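Probable thioesterase (Thermus thermophilus, PDB 1Z54) probably hydrolyses fatty acyl-CoA thioesters, as a hot-dog-fold member of the 4-hydroxybenzoyl-CoA thioesterase family. Local coordinates at residues V27-A32 / L59-R64. Residues are numbered along the deposited sequence; the frame is centred on the assembly and turned at random.
Sequences VYLEAA and LGLTFR
Leu29 packs its CD1 methyl from the helix against the side chains of Leu59 and Leu61, two leucines that flank Gly60 in the strand and send their side chains to the same side of it. On the helix side, every close approach is made by that methyl. It lies 4.0 Å from CD1 of Leu59, whose side chain it crosses at a slant, and it meets the branched end of Leu61 tip to tip, with CD1 of Leu29 4.0 Å from Leu61 CD2 and nearly as close to Leu61 CG and CD1. On Leu29 the CG carbon is anti to the carbonyl carbon (chi1 -64°), which carries the isobutyl group out from the helix toward the strand. Leu59 differs, with CG anti to its backbone N (chi1 167°), and offers CD1 to the helix. No hydrogen bond joins the two segments; all three leucines are buried, the two segments together bury only 98 Å², and the side chains that touch are all leucines, with the backbones well apart at 9.8 Å between the CA atoms of Leu29 and Leu61. This is helix-on-sheet packing as in the hot-dog fold, where a long central helix lies against a curved antiparallel sheet. Here helix 24-39 also reaches strands 3-8 and 72-82, through Ala32 on Thr5 and Val75, while strand 52-63, outermost within its own chain, pairs on one edge with strand 98-111 and on the other with a strand of a second subunit, continuing the sheet across the interface.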
# COMPACT_ATOMS: atom_id res chain seq x y z
N VAL A 27 -7.80 1.48 5.41
CA VAL A 27 -6.80 2.46 5.80
C VAL A 27 -7.50 3.79 6.13
O VAL A 27 -7.14 4.46 7.10
CB VAL A 27 -5.75 2.67 4.68
CG1 VAL A 27 -4.85 3.85 5.00
CG2 VAL A 27 -4.90 1.41 4.53
N TYR A 28 -8.51 4.14 5.34
CA TYR A 28 -9.29 5.36 5.57
C TYR A 28 -9.99 5.22 6.92
O TYR A 28 -10.06 6.17 7.69
CB TYR A 28 -10.35 5.55 4.49
CG TYR A 28 -9.84 5.94 3.12
CD1 TYR A 28 -10.72 6.05 2.05
CD2 TYR A 28 -8.49 6.24 2.89
CE1 TYR A 28 -10.29 6.42 0.79
CE2 TYR A 28 -8.05 6.62 1.62
CZ TYR A 28 -8.96 6.72 0.57
OH TYR A 28 -8.58 7.13 -0.69
N LEU A 29 -10.51 4.03 7.21
CA LEU A 29 -11.18 3.79 8.49
C LEU A 29 -10.19 3.96 9.65
O LEU A 29 -10.53 4.51 10.69
CB LEU A 29 -11.77 2.37 8.55
CG LEU A 29 -12.88 2.03 7.55
CD1 LEU A 29 -13.57 0.74 7.95
CD2 LEU A 29 -13.90 3.16 7.51
N GLU A 30 -8.97 3.46 9.45
CA GLU A 30 -7.94 3.56 10.47
C GLU A 30 -7.58 5.02 10.72
O GLU A 30 -7.44 5.44 11.86
CB GLU A 30 -6.69 2.77 10.04
CG GLU A 30 -5.50 2.88 11.00
CD GLU A 30 -4.29 2.06 10.54
OE1 GLU A 30 -4.01 0.99 11.12
OE2 GLU A 30 -3.62 2.49 9.57
N ALA A 31 -7.43 5.79 9.65
CA ALA A 31 -7.09 7.20 9.79
C ALA A 31 -8.17 7.91 10.60
O ALA A 31 -7.86 8.71 11.50
CB ALA A 31 -6.95 7.85 8.41
N ALA A 32 -9.44 7.62 10.30
CA ALA A 32 -10.57 8.22 11.00
C ALA A 32 -10.59 7.78 12.45
O ALA A 32 -10.82 8.59 13.35
CB ALA A 32 -11.87 7.83 10.31
N LEU A 59 -13.17 -6.89 10.69
CA LEU A 59 -13.42 -5.76 9.81
C LEU A 59 -14.62 -6.08 8.93
O LEU A 59 -14.85 -7.24 8.57
CB LEU A 59 -12.19 -5.49 8.92
CG LEU A 59 -12.37 -4.56 7.72
CD1 LEU A 59 -12.60 -3.13 8.20
CD2 LEU A 59 -11.12 -4.62 6.84
N GLY A 60 -15.39 -5.06 8.60
CA GLY A 60 -16.55 -5.24 7.76
C GLY A 60 -16.78 -3.99 6.95
O GLY A 60 -16.81 -2.89 7.50
N LEU A 61 -16.93 -4.14 5.64
CA LEU A 61 -17.15 -3.00 4.77
C LEU A 61 -18.15 -3.28 3.67
O LEU A 61 -18.11 -4.32 3.02
CB LEU A 61 -15.83 -2.53 4.14
CG LEU A 61 -15.04 -1.46 4.89
CD1 LEU A 61 -13.58 -1.54 4.50
CD2 LEU A 61 -15.61 -0.07 4.59
N THR A 62 -19.06 -2.33 3.47
CA THR A 62 -20.06 -2.44 2.42
C THR A 62 -19.85 -1.23 1.53
O THR A 62 -19.95 -0.09 1.97
CB THR A 62 -21.49 -2.44 2.99
OG1 THR A 62 -21.66 -3.59 3.83
CG2 THR A 62 -22.53 -2.48 1.86
N PHE A 63 -19.53 -1.50 0.27
CA PHE A 63 -19.25 -0.47 -0.71
C PHE A 63 -20.52 -0.16 -1.51
O PHE A 63 -21.04 -1.02 -2.21
CB PHE A 63 -18.13 -0.94 -1.64
CG PHE A 63 -16.90 -1.42 -0.90
CD1 PHE A 63 -15.91 -0.52 -0.50
CD2 PHE A 63 -16.74 -2.78 -0.59
CE1 PHE A 63 -14.78 -0.96 0.20
CE2 PHE A 63 -15.61 -3.23 0.12
CZ PHE A 63 -14.63 -2.32 0.51
N ARG A 64 -21.01 1.07 -1.38
CA ARG A 64 -22.23 1.51 -2.05
C ARG A 64 -21.96 2.32 -3.32
O ARG A 64 -22.63 2.15 -4.34
CB ARG A 64 -23.07 2.37 -1.10
CG ARG A 64 -23.32 1.76 0.28
CD ARG A 64 -24.28 0.58 0.21
NE ARG A 64 -24.77 0.21 1.54
CZ ARG A 64 -25.71 -0.70 1.76
NH1 ARG A 64 -26.10 -0.98 3.00
NH2 ARG A 64 -26.27 -1.34 0.73